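Aromatic-amino-acid:2-oxoglutarate transaminase (Candida albicans, PDB 6HND) probably transfers amino groups between aromatic amino acids, or 2-aminoadipate, and 2-oxo acids, using pyridoxal 5'-phosphate as cofactor. Local coordinates at residues B[425-429]-B[441-445]; B[155-161]-B[355-359]; B[285-289]-B[402-407]. All coordinates share one frame; numbering follows the deposited sequence.

Contact 1 (B[425-429]-B[441-445]); sequences KGYVD and FKINL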
ATOM      1  N   LYS B 425      -8.009 -47.243   9.221  1.00 43.66           N
ATOM      2  CA  LYS B 425      -9.208 -47.514  10.061  1.00 49.84           C
ATOM      3  C   LYS B 425     -10.384 -46.624   9.622  1.00 43.58           C
ATOM      4  O   LYS B 425     -11.498 -46.856  10.108  1.00 43.38           O
ATOM      5  CB  LYS B 425      -8.857 -47.368  11.547  1.00 52.33           C
ATOM      6  CG  LYS B 425      -7.854 -48.399  12.050  1.00 57.62           C
ATOM      7  CD  LYS B 425      -7.785 -48.507  13.556  1.00 69.05           C
ATOM      8  CE  LYS B 425      -8.950 -49.256  14.180  1.00 73.89           C
ATOM      9  NZ  LYS B 425      -8.958 -50.691  13.804  1.00 72.69           N
ATOM     10  N   GLY B 426     -10.164 -45.638   8.753  1.00 42.45           N
ATOM     11  CA  GLY B 426     -11.236 -44.733   8.275  1.00 44.62           C
ATOM     12  C   GLY B 426     -11.539 -43.575   9.225  1.00 40.04           C
ATOM     13  O   GLY B 426     -12.582 -42.973   9.074  1.00 42.32           O
ATOM     14  N   TYR B 427     -10.641 -43.225  10.144  1.00 41.71           N
ATOM     15  CA  TYR B 427     -10.844 -42.085  11.076  1.00 46.10           C
ATOM     16  C   TYR B 427     -10.624 -40.769  10.315  1.00 42.92           C
ATOM     17  O   TYR B 427     -11.224 -39.736  10.668  1.00 41.74           O
ATOM     18  CB  TYR B 427      -9.906 -42.148  12.288  1.00 45.80           C
ATOM     19  CG  TYR B 427      -9.985 -43.371  13.170  1.00 44.49           C
ATOM     20  CD1 TYR B 427     -11.117 -44.157  13.273  1.00 41.99           C
ATOM     21  CD2 TYR B 427      -8.899 -43.709  13.959  1.00 48.02           C
ATOM     22  CE1 TYR B 427     -11.158 -45.259  14.116  1.00 48.12           C
ATOM     23  CE2 TYR B 427      -8.915 -44.808  14.795  1.00 46.41           C
ATOM     24  CZ  TYR B 427     -10.048 -45.585  14.882  1.00 50.37           C
ATOM     25  OH  TYR B 427     -10.014 -46.665  15.715  1.00 55.91           O
ATOM     26  N   VAL B 428      -9.746 -40.794   9.320  1.00 40.30           N
ATOM     27  CA  VAL B 428      -9.379 -39.586   8.538  1.00 38.69           C
ATOM     28  C   VAL B 428      -9.457 -39.934   7.056  1.00 41.79           C
ATOM     29  O   VAL B 428      -9.342 -41.128   6.696  1.00 46.58           O
ATOM     30  CB  VAL B 428      -7.991 -39.046   8.930  1.00 38.80           C
ATOM     31  CG1 VAL B 428      -7.898 -38.720  10.424  1.00 37.99           C
ATOM     32  CG2 VAL B 428      -6.875 -39.992   8.499  1.00 39.37           C
ATOM     33  N   ASP B 429      -9.679 -38.917   6.232  1.00 43.42           N
ATOM     34  CA  ASP B 429      -9.614 -39.018   4.754  1.00 42.04           C
ATOM     35  C   ASP B 429      -8.998 -37.716   4.280  1.00 45.88           C
ATOM     36  O   ASP B 429      -8.857 -36.799   5.121  1.00 47.62           O
ATOM     37  CB  ASP B 429     -10.990 -39.256   4.127  1.00 42.42           C
ATOM     38  CG  ASP B 429     -10.936 -39.929   2.762  1.00 40.38           C
ATOM     39  OD1 ASP B 429      -9.847 -40.002   2.183  1.00 39.17           O
ATOM     40  OD2 ASP B 429     -11.983 -40.375   2.299  1.00 46.65           O
ATOM     41  N   PHE B 441      -8.234 -32.170   5.125  1.00 36.91           N
ATOM     42  CA  PHE B 441      -8.007 -33.367   5.971  1.00 37.21           C
ATOM     43  C   PHE B 441      -9.272 -33.562   6.795  1.00 36.12           C
ATOM     44  O   PHE B 441      -9.484 -32.799   7.761  1.00 36.73           O
ATOM     45  CB  PHE B 441      -6.766 -33.164   6.836  1.00 34.66           C
ATOM     46  CG  PHE B 441      -6.351 -34.347   7.663  1.00 35.58           C
ATOM     47  CD1 PHE B 441      -5.728 -35.432   7.079  1.00 37.38           C
ATOM     48  CD2 PHE B 441      -6.505 -34.340   9.040  1.00 36.63           C
ATOM     49  CE1 PHE B 441      -5.301 -36.506   7.849  1.00 39.53           C
ATOM     50  CE2 PHE B 441      -6.104 -35.421   9.807  1.00 37.60           C
ATOM     51  CZ  PHE B 441      -5.472 -36.486   9.213  1.00 39.71           C
ATOM     52  N   LYS B 442     -10.077 -34.534   6.385  1.00 36.72           N
ATOM     53  CA  LYS B 442     -11.396 -34.847   6.971  1.00 39.46           C
ATOM     54  C   LYS B 442     -11.217 -35.728   8.203  1.00 39.72           C
ATOM     55  O   LYS B 442     -10.343 -36.613   8.219  1.00 35.77           O
ATOM     56  CB  LYS B 442     -12.275 -35.497   5.902  1.00 45.72           C
ATOM     57  CG  LYS B 442     -12.718 -34.540   4.801  1.00 51.19           C
ATOM     58  CD  LYS B 442     -13.894 -35.021   3.995  1.00 58.87           C
ATOM     59  CE  LYS B 442     -13.464 -35.806   2.774  1.00 64.04           C
ATOM     60  NZ  LYS B 442     -14.536 -35.844   1.752  1.00 67.49           N
ATOM     61  N   ILE B 443     -12.016 -35.441   9.217  1.00 39.09           N
ATOM     62  CA  ILE B 443     -12.133 -36.219  10.471  1.00 37.51           C
ATOM     63  C   ILE B 443     -13.522 -36.858  10.460  1.00 38.14           C
ATOM     64  O   ILE B 443     -14.516 -36.083  10.557  1.00 36.68           O
ATOM     65  CB  ILE B 443     -11.958 -35.284  11.682  1.00 37.02           C
ATOM     66  CG1 ILE B 443     -10.728 -34.380  11.554  1.00 36.84           C
ATOM     67  CG2 ILE B 443     -11.968 -36.102  12.964  1.00 38.00           C
ATOM     68  CD1 ILE B 443      -9.424 -35.104  11.279  1.00 38.51           C
ATOM     69  N   ASN B 444     -13.575 -38.187  10.335  1.00 38.03           N
ATOM     70  CA  ASN B 444     -14.825 -38.994  10.296  1.00 42.88           C
ATOM     71  C   ASN B 444     -15.336 -39.145  11.743  1.00 42.36           C
ATOM     72  O   ASN B 444     -15.424 -40.288  12.264  1.00 36.01           O
ATOM     73  CB  ASN B 444     -14.640 -40.289   9.476  1.00 41.70           C
ATOM     74  CG  ASN B 444     -14.255 -39.998   8.025  1.00 53.19           C
ATOM     75  OD1 ASN B 444     -14.663 -38.973   7.450  1.00 52.10           O
ATOM     76  ND2 ASN B 444     -13.471 -40.876   7.398  1.00 40.96           N
ATOM     77  N   LEU B 445     -15.744 -38.032  12.356  1.00 39.72           N
ATOM     78  CA  LEU B 445     -16.471 -38.082  13.655  1.00 43.31           C
ATOM     79  C   LEU B 445     -17.790 -38.814  13.432  1.00 41.92           C
ATOM     80  O   LEU B 445     -18.379 -38.696  12.368  1.00 37.50           O
ATOM     81  CB  LEU B 445     -16.724 -36.670  14.203  1.00 39.22           C
ATOM     82  CG  LEU B 445     -15.474 -35.859  14.503  1.00 37.47           C
ATOM     83  CD1 LEU B 445     -15.823 -34.413  14.734  1.00 44.06           C
ATOM     84  CD2 LEU B 445     -14.727 -36.429  15.677  1.00 39.93           C
TER
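The far end of the Phe441 ring meets Val428 of the neighbouring strand at an oblique angle, with CZ of Phe441 3.5 Å from CG1 of Val428. The ring swings there because CG stands trans to the backbone N (chi1 -175°), which carries its far end toward the partner strand. Both methyls of Val428 meet that end of the ring, CG1 near CE2 and CG2 near CE1, so the valine straddles CZ.

Lys442 follows, paired with Asp429 as an antiparallel hydrogen-bonded pair. Lys442 N donates a hydrogen bond to Asp429 O at 2.9 Å, and Asp429 N returns a bond to Lys442 O at 3.1 Å. The same Lys442 O also receives a CA-H contact from Val428 CA. The lysine amine turns elsewhere, to the carbonyl of Phe212.

Ile443 and Val428 form the adjacent non-hydrogen-bonded pair; CD1 of Ile443 reaches CG1 of Val428 at 4.0 Å, on the face opposite Asp429 and Lys442.

Asn444 closes the exchange with two bonds. Its backbone N holds Tyr427 O at 2.8 Å, while its side-chain ND2 holds Gly426 O, also at 2.8 Å and nearly straight (168° at the hydrogen). Gly426 O lies in the plane of the amide, although ND2 stands well above the carbonyl plane of Gly426. Two successive carbonyls are thus taken by one residue just where the chain leaves the helix 421-424 through the Schellman motif at Gly426.

The two strands form a beta hairpin at the edge of an antiparallel sheet, where 438-443 also pairs with 488-492. Helix 499-518 packs against Val428 and Phe441, helix 451-465 against Ile443, and helix 421-424 against Val428 and Asp429.

Contact 2 (B[155-161]-B[355-359]); sequences YDDWNVF and HKEVI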
ATOM      1  N   TYR B 155     -12.990 -10.626 -24.619  1.00 39.07           N
ATOM      2  CA  TYR B 155     -13.447  -9.263 -25.034  1.00 37.68           C
ATOM      3  C   TYR B 155     -12.212  -8.374 -25.026  1.00 39.64           C
ATOM      4  O   TYR B 155     -11.170  -8.834 -24.501  1.00 44.79           O
ATOM      5  CB  TYR B 155     -14.584  -8.713 -24.157  1.00 38.17           C
ATOM      6  CG  TYR B 155     -14.171  -8.285 -22.763  1.00 41.04           C
ATOM      7  CD1 TYR B 155     -13.960  -9.224 -21.761  1.00 40.52           C
ATOM      8  CD2 TYR B 155     -13.925  -6.956 -22.454  1.00 36.55           C
ATOM      9  CE1 TYR B 155     -13.516  -8.877 -20.499  1.00 35.34           C
ATOM     10  CE2 TYR B 155     -13.518  -6.580 -21.183  1.00 40.93           C
ATOM     11  CZ  TYR B 155     -13.317  -7.540 -20.199  1.00 37.69           C
ATOM     12  OH  TYR B 155     -12.884  -7.170 -18.961  1.00 32.62           O
ATOM     13  N   ASP B 156     -12.315  -7.159 -25.554  1.00 40.87           N
ATOM     14  CA  ASP B 156     -11.137  -6.337 -25.956  1.00 47.83           C
ATOM     15  C   ASP B 156     -10.876  -5.177 -24.976  1.00 44.50           C
ATOM     16  O   ASP B 156      -9.707  -4.734 -24.907  1.00 46.89           O
ATOM     17  CB  ASP B 156     -11.315  -5.849 -27.397  1.00 53.21           C
ATOM     18  CG  ASP B 156     -11.238  -6.962 -28.444  1.00 59.93           C
ATOM     19  OD1 ASP B 156     -10.634  -8.036 -28.136  1.00 61.60           O
ATOM     20  OD2 ASP B 156     -11.782  -6.751 -29.568  1.00 58.58           O
ATOM     21  N   ASP B 157     -11.887  -4.746 -24.220  1.00 43.79           N
ATOM     22  CA  ASP B 157     -11.899  -3.492 -23.418  1.00 48.13           C
ATOM     23  C   ASP B 157     -11.513  -3.762 -21.956  1.00 43.53           C
ATOM     24  O   ASP B 157     -12.160  -3.203 -21.043  1.00 38.65           O
ATOM     25  CB  ASP B 157     -13.263  -2.804 -23.527  1.00 53.57           C
ATOM     26  CG  ASP B 157     -13.407  -2.039 -24.828  1.00 57.97           C
ATOM     27  OD1 ASP B 157     -12.374  -1.525 -25.335  1.00 64.47           O
ATOM     28  OD2 ASP B 157     -14.534  -1.972 -25.328  1.00 63.48           O
ATOM     29  N   TRP B 158     -10.482  -4.576 -21.748  1.00 41.21           N
ATOM     30  CA  TRP B 158      -9.956  -4.935 -20.410  1.00 40.07           C
ATOM     31  C   TRP B 158      -8.640  -4.198 -20.194  1.00 37.49           C
ATOM     32  O   TRP B 158      -8.026  -3.732 -21.200  1.00 32.35           O
ATOM     33  CB  TRP B 158      -9.766  -6.447 -20.264  1.00 40.02           C
ATOM     34  CG  TRP B 158      -8.789  -7.077 -21.210  1.00 36.84           C
ATOM     35  CD1 TRP B 158      -9.089  -7.590 -22.435  1.00 39.66           C
ATOM     36  CD2 TRP B 158      -7.410  -7.416 -20.971  1.00 38.73           C
ATOM     37  NE1 TRP B 158      -7.997  -8.193 -22.989  1.00 37.86           N
ATOM     38  CE2 TRP B 158      -6.949  -8.107 -22.121  1.00 38.31           C
ATOM     39  CE3 TRP B 158      -6.515  -7.208 -19.910  1.00 39.09           C
ATOM     40  CZ2 TRP B 158      -5.635  -8.545 -22.265  1.00 37.78           C
ATOM     41  CZ3 TRP B 158      -5.204  -7.616 -20.059  1.00 40.38           C
ATOM     42  CH2 TRP B 158      -4.775  -8.281 -21.218  1.00 42.35           C
ATOM     43  N   ASN B 159      -8.212  -4.142 -18.940  1.00 35.86           N
ATOM     44  CA  ASN B 159      -6.899  -3.565 -18.578  1.00 38.72           C
ATOM     45  C   ASN B 159      -6.394  -4.195 -17.274  1.00 37.49           C
ATOM     46  O   ASN B 159      -7.152  -4.922 -16.608  1.00 38.85           O
ATOM     47  CB  ASN B 159      -7.021  -2.038 -18.540  1.00 43.45           C
ATOM     48  CG  ASN B 159      -5.701  -1.310 -18.597  1.00 43.84           C
ATOM     49  OD1 ASN B 159      -4.650  -1.897 -18.923  1.00 42.52           O
ATOM     50  ND2 ASN B 159      -5.759  -0.040 -18.215  1.00 47.42           N
ATOM     51  N   VAL B 160      -5.126  -3.955 -16.954  1.00 36.52           N
ATOM     52  CA  VAL B 160      -4.505  -4.427 -15.698  1.00 37.33           C
ATOM     53  C   VAL B 160      -4.210  -3.194 -14.834  1.00 36.37           C
ATOM     54  O   VAL B 160      -4.183  -2.085 -15.366  1.00 36.77           O
ATOM     55  CB  VAL B 160      -3.275  -5.316 -15.987  1.00 39.32           C
ATOM     56  CG1 VAL B 160      -3.690  -6.612 -16.641  1.00 43.29           C
ATOM     57  CG2 VAL B 160      -2.232  -4.653 -16.856  1.00 38.27           C
ATOM     58  N   PHE B 161      -3.969  -3.425 -13.547  1.00 33.89           N
ATOM     59  CA  PHE B 161      -3.654  -2.413 -12.512  1.00 34.00           C
ATOM     60  C   PHE B 161      -2.756  -3.063 -11.450  1.00 33.61           C
ATOM     61  O   PHE B 161      -3.171  -4.064 -10.846  1.00 34.88           O
ATOM     62  CB  PHE B 161      -4.953  -1.917 -11.891  1.00 30.34           C
ATOM     63  CG  PHE B 161      -4.805  -0.696 -11.042  1.00 31.50           C
ATOM     64  CD1 PHE B 161      -4.446  -0.802  -9.711  1.00 32.59           C
ATOM     65  CD2 PHE B 161      -5.068   0.559 -11.565  1.00 31.98           C
ATOM     66  CE1 PHE B 161      -4.336   0.330  -8.923  1.00 32.93           C
ATOM     67  CE2 PHE B 161      -4.977   1.687 -10.772  1.00 32.00           C
ATOM     68  CZ  PHE B 161      -4.610   1.567  -9.450  1.00 34.35           C
ATOM     69  N   HIS B 355     -12.516  -4.861 -16.681  1.00 35.06           N
ATOM     70  CA  HIS B 355     -12.954  -3.853 -17.678  1.00 37.34           C
ATOM     71  C   HIS B 355     -12.244  -2.519 -17.402  1.00 36.97           C
ATOM     72  O   HIS B 355     -12.112  -2.123 -16.198  1.00 37.03           O
ATOM     73  CB  HIS B 355     -14.490  -3.716 -17.698  1.00 40.29           C
ATOM     74  CG  HIS B 355     -15.000  -3.070 -18.950  1.00 41.96           C
ATOM     75  ND1 HIS B 355     -15.174  -1.704 -19.054  1.00 38.86           N
ATOM     76  CD2 HIS B 355     -15.325  -3.598 -20.161  1.00 39.85           C
ATOM     77  CE1 HIS B 355     -15.593  -1.425 -20.270  1.00 44.00           C
ATOM     78  NE2 HIS B 355     -15.694  -2.574 -20.973  1.00 40.17           N
ATOM     79  N   LYS B 356     -11.824  -1.844 -18.471  1.00 36.64           N
ATOM     80  CA  LYS B 356     -11.316  -0.450 -18.469  1.00 41.57           C
ATOM     81  C   LYS B 356     -12.046   0.377 -17.406  1.00 39.75           C
ATOM     82  O   LYS B 356     -11.364   1.125 -16.681  1.00 37.47           O
ATOM     83  CB  LYS B 356     -11.509   0.194 -19.849  1.00 50.35           C
ATOM     84  CG  LYS B 356     -10.234   0.586 -20.585  1.00 67.55           C
ATOM     85  CD  LYS B 356     -10.121   0.050 -22.029  1.00 84.61           C
ATOM     86  CE  LYS B 356     -11.353   0.244 -22.902  1.00 91.77           C
ATOM     87  NZ  LYS B 356     -11.811   1.657 -22.958  1.00 96.64           N
ATOM     88  N   GLU B 357     -13.379   0.325 -17.389  1.00 36.97           N
ATOM     89  CA  GLU B 357     -14.196   1.255 -16.584  1.00 39.41           C
ATOM     90  C   GLU B 357     -14.085   0.805 -15.132  1.00 40.19           C
ATOM     91  O   GLU B 357     -14.086   1.699 -14.257  1.00 39.74           O
ATOM     92  CB  GLU B 357     -15.633   1.351 -17.113  1.00 46.81           C
ATOM     93  CG  GLU B 357     -15.716   2.094 -18.455  1.00 52.78           C
ATOM     94  CD  GLU B 357     -16.960   2.913 -18.780  1.00 63.98           C
ATOM     95  OE1 GLU B 357     -17.617   3.429 -17.848  1.00 78.05           O
ATOM     96  OE2 GLU B 357     -17.267   3.062 -19.984  1.00 75.74           O
ATOM     97  N   VAL B 358     -13.969  -0.507 -14.891  1.00 34.48           N
ATOM     98  CA  VAL B 358     -13.741  -1.049 -13.521  1.00 35.05           C
ATOM     99  C   VAL B 358     -12.341  -0.611 -13.058  1.00 33.95           C
ATOM    100  O   VAL B 358     -12.246  -0.080 -11.934  1.00 33.34           O
ATOM    101  CB  VAL B 358     -13.975  -2.571 -13.438  1.00 33.81           C
ATOM    102  CG1 VAL B 358     -13.513  -3.145 -12.110  1.00 35.30           C
ATOM    103  CG2 VAL B 358     -15.443  -2.935 -13.667  1.00 32.10           C
ATOM    104  N   ILE B 359     -11.304  -0.751 -13.888  1.00 33.96           N
ATOM    105  CA  ILE B 359      -9.915  -0.315 -13.537  1.00 33.61           C
ATOM    106  C   ILE B 359      -9.902   1.183 -13.205  1.00 40.02           C
ATOM    107  O   ILE B 359      -9.157   1.566 -12.272  1.00 39.36           O
ATOM    108  CB  ILE B 359      -8.881  -0.641 -14.638  1.00 32.74           C
ATOM    109  CG1 ILE B 359      -8.803  -2.144 -14.950  1.00 36.46           C
ATOM    110  CG2 ILE B 359      -7.516  -0.083 -14.275  1.00 32.48           C
ATOM    111  CD1 ILE B 359      -8.819  -3.057 -13.726  1.00 35.61           C
TER
HETATM  112  O   HOH W   1      -8.660   1.533 -17.367  1.00 51.18           O
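Asp157 O is held by Lys356 N in a nearly straight hydrogen bond of 2.9 Å, with 173° at the hydrogen. The same oxygen lies over one face of the His355 imidazole, 3.3 Å from CD2 of His355 and displaced toward the ring's rim. His355 can offer that face while capping its helix: ND1 of His355 accepts from Glu357 N at 3.2 Å. With CG trans to the backbone N (chi1 -161°), the imidazole turns back to the 155-161 segment, although the CA-CB bond itself leads away. There it meets Tyr155 rim to rim, the two planes only 11° apart and neither ring over the other.

The bent chain of Lys356 crosses the Asp157 side chain, bringing CE of Lys356 to 3.2 Å from OD1 of Asp157. The amine stays beyond salt-bridge range.

Further along, Ile359 divides its branches between two residues. CG1 of Ile359 lies 3.6 Å from Asn159 O, and CG2 of Ile359 is 3.7 Å from CD2 of Phe161. A water receiving a weak bond from Asn159 ND2 donates to Lys356 O, while OD1 of Asn159 is bonded to Arg144.

Here strand 350-355 turns into helix 356-369 beside edge strand 158-163. Near the helix start, Lys356 N is satisfied by the carbonyl of Asp157, in the loop before the strand, and Glu357 N by the histidine cap; the lysine and aspartate charges probably add a modest, solvent-weakened attraction.

Contact 3 (B[285-289]-B[402-407]); sequences YLTLP and MRLNYS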
ATOM      1  N   TYR B 285      -1.751 -21.542 -11.007  1.00 33.65           N
ATOM      2  CA  TYR B 285      -0.677 -21.910 -11.962  1.00 36.67           C
ATOM      3  C   TYR B 285       0.029 -23.163 -11.444  1.00 37.07           C
ATOM      4  O   TYR B 285       0.610 -23.892 -12.266  1.00 32.35           O
ATOM      5  CB  TYR B 285       0.297 -20.762 -12.226  1.00 34.60           C
ATOM      6  CG  TYR B 285      -0.359 -19.565 -12.850  1.00 35.42           C
ATOM      7  CD1 TYR B 285      -0.777 -19.615 -14.161  1.00 35.61           C
ATOM      8  CD2 TYR B 285      -0.563 -18.389 -12.146  1.00 33.97           C
ATOM      9  CE1 TYR B 285      -1.390 -18.540 -14.767  1.00 35.46           C
ATOM     10  CE2 TYR B 285      -1.176 -17.298 -12.749  1.00 34.30           C
ATOM     11  CZ  TYR B 285      -1.602 -17.379 -14.063  1.00 32.08           C
ATOM     12  OH  TYR B 285      -2.230 -16.355 -14.699  1.00 32.66           O
ATOM     13  N   LEU B 286      -0.055 -23.426 -10.136  1.00 38.30           N
ATOM     14  CA  LEU B 286       0.569 -24.626  -9.503  1.00 36.91           C
ATOM     15  C   LEU B 286      -0.397 -25.805  -9.637  1.00 38.32           C
ATOM     16  O   LEU B 286      -1.037 -26.158  -8.655  1.00 38.86           O
ATOM     17  CB  LEU B 286       0.907 -24.289  -8.052  1.00 38.34           C
ATOM     18  CG  LEU B 286       1.792 -23.053  -7.880  1.00 39.44           C
ATOM     19  CD1 LEU B 286       1.942 -22.701  -6.408  1.00 40.10           C
ATOM     20  CD2 LEU B 286       3.159 -23.236  -8.545  1.00 40.52           C
ATOM     21  N   THR B 287      -0.526 -26.349 -10.852  1.00 38.41           N
ATOM     22  CA  THR B 287      -1.437 -27.473 -11.182  1.00 39.67           C
ATOM     23  C   THR B 287      -0.747 -28.750 -10.696  1.00 39.95           C
ATOM     24  O   THR B 287       0.474 -28.844 -10.868  1.00 37.72           O
ATOM     25  CB  THR B 287      -1.791 -27.506 -12.679  1.00 38.80           C
ATOM     26  OG1 THR B 287      -0.565 -27.644 -13.407  1.00 38.07           O
ATOM     27  CG2 THR B 287      -2.520 -26.263 -13.139  1.00 38.88           C
ATOM     28  N   LEU B 288      -1.492 -29.665 -10.073  1.00 42.80           N
ATOM     29  CA  LEU B 288      -0.915 -30.875  -9.430  1.00 42.28           C
ATOM     30  C   LEU B 288      -1.564 -32.105 -10.044  1.00 40.86           C
ATOM     31  O   LEU B 288      -2.788 -32.220  -9.991  1.00 44.88           O
ATOM     32  CB  LEU B 288      -1.171 -30.815  -7.920  1.00 43.33           C
ATOM     33  CG  LEU B 288      -0.822 -29.504  -7.226  1.00 40.00           C
ATOM     34  CD1 LEU B 288      -1.256 -29.546  -5.774  1.00 40.09           C
ATOM     35  CD2 LEU B 288       0.661 -29.209  -7.332  1.00 40.53           C
ATOM     36  N   PRO B 289      -0.788 -33.042 -10.634  1.00 40.52           N
ATOM     37  CA  PRO B 289      -1.339 -34.308 -11.112  1.00 42.98           C
ATOM     38  C   PRO B 289      -1.912 -35.116  -9.941  1.00 42.19           C
ATOM     39  O   PRO B 289      -1.455 -34.918  -8.794  1.00 38.55           O
ATOM     40  CB  PRO B 289      -0.189 -35.078 -11.770  1.00 43.94           C
ATOM     41  CG  PRO B 289       1.039 -34.190 -11.661  1.00 45.51           C
ATOM     42  CD  PRO B 289       0.658 -32.965 -10.840  1.00 47.69           C
ATOM     43  N   MET B 402       8.559 -24.715  -9.920  1.00 47.37           N
ATOM     44  CA  MET B 402       7.858 -24.625  -8.610  1.00 48.59           C
ATOM     45  C   MET B 402       6.754 -25.683  -8.560  1.00 42.54           C
ATOM     46  O   MET B 402       6.565 -26.274  -7.501  1.00 41.09           O
ATOM     47  CB  MET B 402       7.226 -23.250  -8.377  1.00 51.50           C
ATOM     48  CG  MET B 402       8.200 -22.090  -8.471  1.00 57.01           C
ATOM     49  SD  MET B 402       8.215 -21.112  -6.957  1.00 63.39           S
ATOM     50  CE  MET B 402       6.459 -20.903  -6.658  1.00 58.25           C
ATOM     51  N   ARG B 403       6.042 -25.877  -9.673  1.00 40.78           N
ATOM     52  CA  ARG B 403       4.962 -26.891  -9.815  1.00 44.13           C
ATOM     53  C   ARG B 403       5.458 -28.267  -9.354  1.00 41.80           C
ATOM     54  O   ARG B 403       4.727 -28.934  -8.542  1.00 40.86           O
ATOM     55  CB  ARG B 403       4.480 -26.925 -11.269  1.00 41.92           C
ATOM     56  CG  ARG B 403       3.436 -27.986 -11.536  1.00 41.06           C
ATOM     57  CD  ARG B 403       2.882 -27.896 -12.944  1.00 41.77           C
ATOM     58  NE  ARG B 403       2.085 -29.079 -13.193  1.00 42.64           N
ATOM     59  CZ  ARG B 403       2.581 -30.289 -13.494  1.00 45.92           C
ATOM     60  NH1 ARG B 403       3.888 -30.505 -13.596  1.00 40.76           N
ATOM     61  NH2 ARG B 403       1.741 -31.286 -13.689  1.00 44.22           N
ATOM     62  N   LEU B 404       6.645 -28.663  -9.840  1.00 44.73           N
ATOM     63  CA  LEU B 404       7.267 -29.994  -9.601  1.00 45.09           C
ATOM     64  C   LEU B 404       7.504 -30.176  -8.116  1.00 40.39           C
ATOM     65  O   LEU B 404       7.234 -31.292  -7.640  1.00 45.21           O
ATOM     66  CB  LEU B 404       8.603 -30.124 -10.332  1.00 49.27           C
ATOM     67  CG  LEU B 404       8.514 -30.504 -11.802  1.00 55.19           C
ATOM     68  CD1 LEU B 404       9.914 -30.743 -12.353  1.00 55.30           C
ATOM     69  CD2 LEU B 404       7.627 -31.726 -11.990  1.00 57.09           C
ATOM     70  N   ASN B 405       8.053 -29.157  -7.452  1.00 39.29           N
ATOM     71  CA  ASN B 405       8.295 -29.186  -5.979  1.00 41.92           C
ATOM     72  C   ASN B 405       6.965 -29.432  -5.251  1.00 41.53           C
ATOM     73  O   ASN B 405       6.886 -30.357  -4.410  1.00 41.88           O
ATOM     74  CB  ASN B 405       8.858 -27.868  -5.444  1.00 45.66           C
ATOM     75  CG  ASN B 405      10.332 -27.920  -5.120  1.00 50.70           C
ATOM     76  OD1 ASN B 405      10.708 -28.139  -3.965  1.00 55.46           O
ATOM     77  ND2 ASN B 405      11.163 -27.671  -6.123  1.00 56.90           N
ATOM     78  N   TYR B 406       5.975 -28.582  -5.541  1.00 39.73           N
ATOM     79  CA  TYR B 406       4.631 -28.591  -4.922  1.00 41.36           C
ATOM     80  C   TYR B 406       3.981 -29.950  -5.176  1.00 39.48           C
ATOM     81  O   TYR B 406       3.387 -30.504  -4.228  1.00 37.43           O
ATOM     82  CB  TYR B 406       3.802 -27.402  -5.425  1.00 43.43           C
ATOM     83  CG  TYR B 406       4.020 -26.141  -4.627  1.00 48.98           C
ATOM     84  CD1 TYR B 406       3.422 -25.969  -3.396  1.00 57.81           C
ATOM     85  CD2 TYR B 406       4.849 -25.125  -5.074  1.00 51.00           C
ATOM     86  CE1 TYR B 406       3.631 -24.827  -2.639  1.00 64.34           C
ATOM     87  CE2 TYR B 406       5.060 -23.971  -4.335  1.00 50.19           C
ATOM     88  CZ  TYR B 406       4.438 -23.816  -3.118  1.00 51.87           C
ATOM     89  OH  TYR B 406       4.621 -22.701  -2.368  1.00 54.70           O
ATOM     90  N   SER B 407       4.100 -30.458  -6.407  1.00 38.81           N
ATOM     91  CA  SER B 407       3.555 -31.771  -6.806  1.00 40.36           C
ATOM     92  C   SER B 407       4.175 -32.848  -5.919  1.00 41.51           C
ATOM     93  O   SER B 407       3.411 -33.674  -5.389  1.00 40.35           O
ATOM     94  CB  SER B 407       3.771 -32.072  -8.257  1.00 40.91           C
ATOM     95  OG  SER B 407       3.366 -33.412  -8.559  1.00 37.48           O
TER
HETATM   96  O   HOH W   2      -0.735 -30.536 -13.731  1.00 33.66           O
HETATM   97  O   HOH W   3       1.163 -34.222  -7.538  1.00 41.65           O
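Arg403 and Leu286 bury the most surface here. Arg403 stretches out from its helix, extended from CG to NE, and passes Thr287, whose carbonyl O lies 2.8 Å from NE of Arg403. Thr287 OG1 sits at the guanidinium edge, in its plane, 3.0 Å from Arg403 NE. A water in the same plane accepts from NH2 of Arg403 at 2.6 Å and is hydrogen-bonded to Thr287 OG1, while CD of Pro289 rests 3.5 Å from NH2 of Arg403.

Leu286, centre of an inverse gamma turn, sends its two methyls to different places on the helix. CD1 of Leu286 stands over one face of the Tyr406 ring in a CH-pi contact, 4.1 Å from the ring centroid, and CD2 of Leu286 touches CB of Met402 at 4.1 Å. Phe50 of the second subunit stacks on Tyr406, which brings the dimer interface up to the helix.

Leu288 adds to the apolar part, with CD2 of Leu288 4.1 Å from CB of Tyr406.

Two Thr287 oxygens lie close to NE and a water accepts from NH2, which probably helps to stabilise the arginine's charge within this buried contact, while the leucines supply the apolar part of the join between this loop and helix 392-418.

The three contacts are well separated and nowhere touch. Contact 3 is the one nearest the cofactor: the side chain of Leu286 lies about 10 Å from a bound pyridoxal phosphate and about 4 Å from that of Tyr283, a cofactor-pocket residue. Contact 2 is further off, with the side chain of Phe161 about 14 Å from a bound pyridoxal phosphate, at the edge of the seven-stranded mixed sheet. Contact 1 belongs to the separate four-stranded sheet, on the other side of the chain's centre from contact 2, their centres 45 Å apart. Helix 392-418, gripped in contact 3, is followed by helix 421-424, which leads into contact 1; the centres of these two contacts are 26 Å apart.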